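Local coordinates for nitrilotriacetate monooxygenase (Burkholderia pseudomallei, PDB 3SDO), which probably acts as a flavin-dependent monooxygenase of the NtaA/SnaA/DszA family, using FMN and molecular oxygen to oxidise its substrate, at residues R45-I54 against T401-D410; Q162-D170 against L437-A445. All coordinates share one frame; numbering follows the deposited sequence.

Contact 1: R45-I54 against T401-D410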
# COMPACT_ATOMS: atom_id res chain seq x y z
N ARG A 45 12.17 -8.86 -10.55
CA ARG A 45 11.31 -8.80 -11.72
C ARG A 45 11.00 -7.36 -12.17
O ARG A 45 11.04 -7.07 -13.36
CB ARG A 45 10.03 -9.57 -11.49
CG ARG A 45 10.23 -11.06 -11.17
CD ARG A 45 10.74 -11.85 -12.33
NE ARG A 45 12.19 -11.75 -12.51
CZ ARG A 45 12.87 -12.25 -13.53
NH1 ARG A 45 14.19 -12.10 -13.59
NH2 ARG A 45 12.24 -12.92 -14.49
N ALA A 46 10.73 -6.46 -11.23
CA ALA A 46 10.50 -5.05 -11.59
C ALA A 46 11.74 -4.46 -12.26
O ALA A 46 11.62 -3.75 -13.26
CB ALA A 46 10.06 -4.21 -10.36
N ARG A 47 12.92 -4.77 -11.72
CA ARG A 47 14.19 -4.26 -12.29
C ARG A 47 14.50 -4.85 -13.65
O ARG A 47 14.94 -4.15 -14.55
CB ARG A 47 15.35 -4.49 -11.33
CG ARG A 47 15.30 -3.54 -10.14
CD ARG A 47 16.38 -3.85 -9.16
NE ARG A 47 16.54 -2.81 -8.15
CZ ARG A 47 17.28 -2.96 -7.06
NH1 ARG A 47 17.90 -4.12 -6.81
NH2 ARG A 47 17.42 -1.94 -6.21
N ARG A 48 14.22 -6.13 -13.80
CA ARG A 48 14.37 -6.83 -15.08
C ARG A 48 13.52 -6.15 -16.15
O ARG A 48 14.00 -5.86 -17.25
CB ARG A 48 13.93 -8.29 -14.92
CG ARG A 48 14.39 -9.22 -16.01
CD ARG A 48 15.86 -9.51 -15.90
NE ARG A 48 16.24 -10.73 -16.60
CZ ARG A 48 16.65 -10.79 -17.87
NH1 ARG A 48 16.75 -9.71 -18.62
NH2 ARG A 48 16.98 -11.96 -18.37
N ALA A 49 12.26 -5.88 -15.82
CA ALA A 49 11.37 -5.19 -16.75
C ALA A 49 11.84 -3.75 -17.04
O ALA A 49 11.88 -3.33 -18.19
CB ALA A 49 9.92 -5.19 -16.21
N GLU A 50 12.20 -3.03 -15.99
CA GLU A 50 12.63 -1.64 -16.11
C GLU A 50 13.87 -1.54 -17.00
O GLU A 50 13.98 -0.65 -17.85
CB GLU A 50 12.93 -1.04 -14.73
CG GLU A 50 13.44 0.39 -14.77
CD GLU A 50 13.62 0.98 -13.38
OE1 GLU A 50 14.53 0.53 -12.65
OE2 GLU A 50 12.83 1.89 -13.01
N ASN A 51 14.83 -2.44 -16.79
CA ASN A 51 16.06 -2.37 -17.57
C ASN A 51 15.84 -2.65 -19.07
O ASN A 51 16.65 -2.25 -19.90
CB ASN A 51 17.07 -3.35 -17.00
CG ASN A 51 17.64 -2.90 -15.67
OD1 ASN A 51 17.48 -1.74 -15.26
ND2 ASN A 51 18.36 -3.81 -15.01
N ALA A 52 14.73 -3.32 -19.41
CA ALA A 52 14.37 -3.65 -20.80
C ALA A 52 13.52 -2.55 -21.47
O ALA A 52 13.19 -2.63 -22.66
CB ALA A 52 13.59 -4.98 -20.80
N GLY A 53 13.15 -1.53 -20.70
CA GLY A 53 12.31 -0.46 -21.22
C GLY A 53 10.81 -0.70 -21.16
O GLY A 53 10.04 0.02 -21.81
N ILE A 54 10.38 -1.67 -20.37
CA ILE A 54 8.96 -1.86 -20.12
C ILE A 54 8.43 -0.66 -19.31
O ILE A 54 9.05 -0.20 -18.37
CB ILE A 54 8.69 -3.24 -19.44
CG1 ILE A 54 8.98 -4.35 -20.44
CG2 ILE A 54 7.24 -3.37 -18.97
CD1 ILE A 54 8.86 -5.78 -19.90
N THR A 401 6.52 -16.00 -14.13
CA THR A 401 7.17 -14.69 -14.12
C THR A 401 8.71 -14.77 -14.26
O THR A 401 9.35 -13.82 -14.71
CB THR A 401 6.83 -13.92 -12.82
OG1 THR A 401 5.43 -14.07 -12.50
CG2 THR A 401 7.18 -12.45 -12.96
N GLY A 402 9.28 -15.91 -13.86
CA GLY A 402 10.71 -16.19 -14.02
C GLY A 402 11.13 -16.30 -15.48
O GLY A 402 11.46 -15.30 -16.11
N PHE A 403 11.11 -17.50 -16.03
CA PHE A 403 11.59 -17.69 -17.40
C PHE A 403 10.75 -16.94 -18.41
O PHE A 403 11.27 -16.50 -19.42
CB PHE A 403 11.70 -19.17 -17.79
CG PHE A 403 10.41 -19.78 -18.24
CD1 PHE A 403 10.02 -19.68 -19.56
CD2 PHE A 403 9.61 -20.46 -17.36
CE1 PHE A 403 8.84 -20.25 -19.99
CE2 PHE A 403 8.43 -21.04 -17.78
CZ PHE A 403 8.04 -20.94 -19.10
N GLY A 404 9.46 -16.76 -18.13
CA GLY A 404 8.59 -16.02 -19.04
C GLY A 404 9.08 -14.61 -19.35
O GLY A 404 9.17 -14.20 -20.52
N LEU A 405 9.37 -13.84 -18.30
CA LEU A 405 9.85 -12.49 -18.51
C LEU A 405 11.27 -12.47 -19.09
O LEU A 405 11.56 -11.66 -19.97
CB LEU A 405 9.82 -11.69 -17.21
CG LEU A 405 10.19 -10.20 -17.26
CD1 LEU A 405 9.21 -9.40 -18.12
CD2 LEU A 405 10.20 -9.66 -15.83
N ASP A 406 12.15 -13.33 -18.59
CA ASP A 406 13.51 -13.41 -19.11
C ASP A 406 13.49 -13.64 -20.63
O ASP A 406 14.16 -12.93 -21.37
CB ASP A 406 14.30 -14.56 -18.47
CG ASP A 406 14.58 -14.33 -16.99
OD1 ASP A 406 14.31 -13.24 -16.46
OD2 ASP A 406 15.08 -15.26 -16.36
N ASP A 407 12.72 -14.64 -21.07
CA ASP A 407 12.62 -14.94 -22.51
C ASP A 407 12.11 -13.75 -23.28
O ASP A 407 12.61 -13.43 -24.38
CB ASP A 407 11.66 -16.09 -22.79
CG ASP A 407 12.22 -17.45 -22.40
OD1 ASP A 407 13.41 -17.55 -22.03
OD2 ASP A 407 11.44 -18.43 -22.43
N PHE A 408 11.06 -13.11 -22.76
CA PHE A 408 10.44 -12.03 -23.48
C PHE A 408 11.41 -10.85 -23.64
O PHE A 408 11.59 -10.33 -24.75
CB PHE A 408 9.14 -11.58 -22.81
CG PHE A 408 8.47 -10.47 -23.52
CD1 PHE A 408 8.72 -9.15 -23.16
CD2 PHE A 408 7.62 -10.73 -24.59
CE1 PHE A 408 8.13 -8.11 -23.85
CE2 PHE A 408 7.04 -9.70 -25.28
CZ PHE A 408 7.29 -8.38 -24.91
N VAL A 409 12.06 -10.45 -22.55
CA VAL A 409 12.94 -9.28 -22.62
C VAL A 409 14.23 -9.57 -23.38
O VAL A 409 14.73 -8.69 -24.07
CB VAL A 409 13.26 -8.66 -21.20
CG1 VAL A 409 11.98 -8.20 -20.52
CG2 VAL A 409 14.01 -9.62 -20.32
N ASP A 410 14.76 -10.78 -23.27
CA ASP A 410 16.01 -11.10 -23.93
C ASP A 410 15.83 -11.43 -25.42
O ASP A 410 16.73 -11.17 -26.22
CB ASP A 410 16.72 -12.26 -23.21
CG ASP A 410 17.27 -11.85 -21.84
OD1 ASP A 410 17.27 -10.65 -21.48
OD2 ASP A 410 17.70 -12.74 -21.11
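Arg-45 turns both terminal nitrogens onto one carboxylate oxygen, Asp-406 OD1: NH2 lies 2.9 Å from OD1, above the carboxylate plane, while NH1 uses the syn lone pair of OD1. The guanidinium and carboxylate planes stand 73° apart. With its other hydrogen, Arg-45 NH2 bonds Thr-401 O at 3.0 Å in the guanidinium plane; bends at chi2 and chi3 (82°) bring the guanidinium round to it. Arg-48 grips Asp-410 end-on, one nitrogen to each oxygen (NH2 to OD2 2.9 Å, NH1 to OD1 3.1 Å), and its NE adds a weak bond to Asp-406 OD1. The four side chains form a salt-bridge network between two helices whose segments 45-51 and 401-410 run 12° apart, axes 10.3 Å at closest approach, neighbours on the outside of the TIM barrel that family and topology indicate. Arg-45 and Arg-48 each pack as a knob into a hole of helix 401-418, and Val-409 CG2 touches one face of the Arg-48 guanidinium. Further along the interface, Ala-52 CB meets Val-409 CG1 at 3.6 Å. Gly-53 closes helix 39-51 in a Schellman motif, after which Ile-54 CD1 reaches Leu-405 CD1 and Val-409 CG1, its side chain also resting on Leu-396 of strand 393-396.

Contact 2: Q162-D170 against L437-A445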
# COMPACT_ATOMS: atom_id res chain seq x y z
N GLN A 162 -10.22 12.34 -8.15
CA GLN A 162 -9.62 13.29 -9.05
C GLN A 162 -9.83 14.75 -8.62
O GLN A 162 -8.93 15.57 -8.74
CB GLN A 162 -10.10 13.05 -10.49
CG GLN A 162 -9.50 11.79 -11.09
CD GLN A 162 -9.93 11.57 -12.52
OE1 GLN A 162 -11.05 11.87 -12.88
NE2 GLN A 162 -9.03 11.04 -13.35
N GLY A 163 -11.03 15.09 -8.12
CA GLY A 163 -11.26 16.38 -7.50
C GLY A 163 -10.31 16.67 -6.35
O GLY A 163 -9.74 17.76 -6.25
N LEU A 164 -10.13 15.69 -5.47
CA LEU A 164 -9.18 15.85 -4.34
C LEU A 164 -7.75 16.06 -4.81
O LEU A 164 -6.99 16.84 -4.21
CB LEU A 164 -9.24 14.65 -3.39
CG LEU A 164 -10.51 14.51 -2.57
CD1 LEU A 164 -10.56 13.12 -1.94
CD2 LEU A 164 -10.61 15.58 -1.49
N TRP A 165 -7.39 15.38 -5.89
CA TRP A 165 -6.05 15.52 -6.46
C TRP A 165 -5.79 16.91 -7.03
O TRP A 165 -4.65 17.25 -7.29
CB TRP A 165 -5.78 14.47 -7.55
CG TRP A 165 -5.50 13.09 -7.02
CD1 TRP A 165 -5.01 12.76 -5.77
CD2 TRP A 165 -5.67 11.84 -7.72
NE1 TRP A 165 -4.89 11.39 -5.67
CE2 TRP A 165 -5.29 10.80 -6.84
CE3 TRP A 165 -6.13 11.50 -9.00
CZ2 TRP A 165 -5.33 9.46 -7.21
CZ3 TRP A 165 -6.18 10.15 -9.37
CH2 TRP A 165 -5.78 9.16 -8.49
N ASP A 166 -6.83 17.71 -7.25
CA ASP A 166 -6.62 19.09 -7.69
C ASP A 166 -6.73 20.10 -6.55
O ASP A 166 -6.86 21.30 -6.80
CB ASP A 166 -7.57 19.42 -8.86
CG ASP A 166 -7.13 18.77 -10.19
OD1 ASP A 166 -6.02 18.19 -10.23
OD2 ASP A 166 -7.87 18.88 -11.20
N SER A 167 -6.61 19.64 -5.30
CA SER A 167 -6.70 20.51 -4.12
C SER A 167 -5.66 21.62 -4.16
O SER A 167 -5.97 22.79 -3.89
CB SER A 167 -6.53 19.72 -2.83
OG SER A 167 -7.58 18.80 -2.62
N TRP A 168 -4.44 21.23 -4.51
CA TRP A 168 -3.25 22.09 -4.42
C TRP A 168 -2.71 22.47 -5.79
O TRP A 168 -2.16 21.62 -6.48
CB TRP A 168 -2.15 21.36 -3.65
CG TRP A 168 -2.41 21.27 -2.17
CD1 TRP A 168 -3.00 20.23 -1.49
CD2 TRP A 168 -2.08 22.25 -1.21
NE1 TRP A 168 -3.08 20.53 -0.16
CE2 TRP A 168 -2.52 21.77 0.04
CE3 TRP A 168 -1.49 23.51 -1.28
CZ2 TRP A 168 -2.36 22.49 1.21
CZ3 TRP A 168 -1.33 24.22 -0.12
CH2 TRP A 168 -1.78 23.72 1.11
N ASP A 169 -2.84 23.73 -6.20
CA ASP A 169 -2.23 24.13 -7.46
C ASP A 169 -0.74 23.77 -7.43
O ASP A 169 -0.10 23.80 -6.38
CB ASP A 169 -2.32 25.64 -7.74
CG ASP A 169 -3.74 26.14 -7.95
OD1 ASP A 169 -4.72 25.35 -8.06
OD2 ASP A 169 -3.87 27.38 -8.02
N ASP A 170 -0.19 23.48 -8.60
CA ASP A 170 1.22 23.07 -8.72
C ASP A 170 2.18 24.09 -8.09
O ASP A 170 3.25 23.73 -7.59
CB ASP A 170 1.57 22.85 -10.19
CG ASP A 170 0.84 21.67 -10.81
OD1 ASP A 170 0.46 20.72 -10.06
OD2 ASP A 170 0.65 21.69 -12.06
N LEU A 437 1.36 10.30 -22.82
CA LEU A 437 0.21 11.09 -22.36
C LEU A 437 0.67 12.49 -21.93
O LEU A 437 1.75 12.63 -21.36
CB LEU A 437 -0.48 10.39 -21.20
CG LEU A 437 -1.10 9.03 -21.48
CD1 LEU A 437 -1.46 8.34 -20.17
CD2 LEU A 437 -2.33 9.14 -22.39
N PRO A 438 -0.16 13.51 -22.16
CA PRO A 438 0.18 14.85 -21.70
C PRO A 438 0.08 15.00 -20.18
O PRO A 438 -0.77 14.37 -19.55
CB PRO A 438 -0.85 15.75 -22.39
CG PRO A 438 -1.90 14.87 -22.89
CD PRO A 438 -1.40 13.48 -22.96
N TYR A 439 0.96 15.81 -19.63
CA TYR A 439 0.91 16.23 -18.23
C TYR A 439 -0.53 16.58 -17.85
O TYR A 439 -1.22 17.26 -18.60
CB TYR A 439 1.88 17.41 -17.99
CG TYR A 439 1.80 17.95 -16.59
CD1 TYR A 439 0.94 19.02 -16.28
CD2 TYR A 439 2.52 17.37 -15.56
CE1 TYR A 439 0.84 19.49 -14.99
CE2 TYR A 439 2.44 17.84 -14.28
CZ TYR A 439 1.60 18.89 -13.99
OH TYR A 439 1.52 19.34 -12.71
N LYS A 440 -0.99 16.10 -16.71
CA LYS A 440 -2.36 16.34 -16.28
C LYS A 440 -2.48 17.68 -15.56
O LYS A 440 -2.17 17.77 -14.37
CB LYS A 440 -2.82 15.20 -15.38
CG LYS A 440 -4.27 15.31 -14.91
CD LYS A 440 -5.22 14.61 -15.84
CE LYS A 440 -6.68 14.78 -15.38
NZ LYS A 440 -7.44 13.53 -15.65
N GLU A 441 -2.94 18.72 -16.26
CA GLU A 441 -3.16 20.03 -15.64
C GLU A 441 -4.32 19.97 -14.65
O GLU A 441 -5.31 19.25 -14.88
CB GLU A 441 -3.48 21.14 -16.67
CG GLU A 441 -2.33 21.51 -17.59
CD GLU A 441 -1.19 22.25 -16.91
OE1 GLU A 441 -1.41 22.89 -15.85
OE2 GLU A 441 -0.06 22.22 -17.45
N SER A 442 -4.21 20.75 -13.58
CA SER A 442 -5.30 20.91 -12.65
C SER A 442 -6.50 21.50 -13.38
O SER A 442 -6.35 22.35 -14.28
CB SER A 442 -4.91 21.82 -11.49
OG SER A 442 -6.05 22.20 -10.72
N ARG A 443 -7.70 21.06 -12.99
CA ARG A 443 -8.93 21.71 -13.43
C ARG A 443 -8.96 23.22 -13.12
O ARG A 443 -9.71 23.96 -13.74
CB ARG A 443 -10.16 21.04 -12.80
CG ARG A 443 -10.24 21.27 -11.27
CD ARG A 443 -11.17 20.31 -10.59
NE ARG A 443 -10.80 18.93 -10.90
CZ ARG A 443 -11.62 17.89 -10.84
NH1 ARG A 443 -12.87 18.05 -10.46
NH2 ARG A 443 -11.19 16.69 -11.16
N TYR A 444 -8.15 23.68 -12.17
CA TYR A 444 -8.12 25.10 -11.82
C TYR A 444 -6.94 25.88 -12.45
O TYR A 444 -6.75 27.04 -12.13
CB TYR A 444 -8.09 25.29 -10.29
CG TYR A 444 -9.12 24.50 -9.50
CD1 TYR A 444 -10.47 24.88 -9.45
CD2 TYR A 444 -8.72 23.39 -8.76
CE1 TYR A 444 -11.40 24.14 -8.68
CE2 TYR A 444 -9.62 22.65 -8.02
CZ TYR A 444 -10.95 23.01 -7.97
OH TYR A 444 -11.79 22.23 -7.21
N ALA A 445 -6.16 25.25 -13.33
CA ALA A 445 -4.95 25.89 -13.90
C ALA A 445 -5.25 27.22 -14.59
O ALA A 445 -6.27 27.35 -15.28
CB ALA A 445 -4.27 24.95 -14.87
O HOH W 1 -10.03 14.14 -15.28
O HOH W 2 -10.50 20.32 -5.53
O HOH W 3 -5.17 22.79 -8.35
O HOH W 4 -7.26 17.80 -13.57
O HOH W 5 -1.77 22.23 -13.20
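Arg-443 holds Asp-166 through a salt bridge and a backbone bond that share one oxygen. Its backbone N points almost straight (178°) at Asp-166 OD2, 2.8 Å away and well above the carboxylate plane; its NE comes to the same oxygen at 2.9 Å from the opposite face, on the anti side. CG lies between the backbone N and the carbonyl carbon (chi1 68°), and a bend at chi3 (55°) brings NE round to the oxygen that N already holds. Asp-166 OD1 is taken by Arg-208 and Gln-213. At the other end, Tyr-439 OH donates to Asp-170 OD2 at 2.6 Å, approaching from above the carboxylate plane. Ser-442 OG accepts from Tyr-444 N in an ST turn, within a type I turn from Ser-442 to Ala-445.

Flat groups supply the packing. Gly-163 CA lies over one face of the Arg-443 guanidinium, 3.5 Å above its plane, and the arginine's CG sits over the centre of the Tyr-444 ring. That ring turns an edge to Asp-166 O, CE2 at 3.3 Å, and stacks on His-189.

Waters add further bridges. One joins Asp-166 O and Asp-169 OD1, which also bonds His-189 NE2, to Ser-442 OG; another links Asp-166 OD2 with Glu-441 O; a third donates to both Asp-170 OD2 and Glu-441 OE1, whose like charges lie 4.5 Å apart, and accepts from Ser-442 N.

The contact thus lays the irregular C-terminal tail along the end of helix 150-165 and the loop after it. With two arginines, a backbone N-H, an amide and a water around it, the buried Asp-166 carboxylate is probably kept ionised.

In the fold
Both contacts join the first half of the chain to its C-terminal end, and their segments alternate along the sequence. Contact 1 pairs helix 39-51 with helix 401-418, the helices that follow strands 11-15 and 393-396; these two strands run parallel side by side, consistent with a contact across the closure of a TIM barrel. The centre of contact 2 lies about 25 Å from the chain centre, that of contact 1 about 16 Å; in contact 2 the tail beyond helix 431-435 returns to helix 150-165. Their centres are about 33 Å apart and their nearest atoms about 13 Å, without touching. Neither includes the predicted FMN-binding residues, such as Asp-61, His-147 and Ser-221.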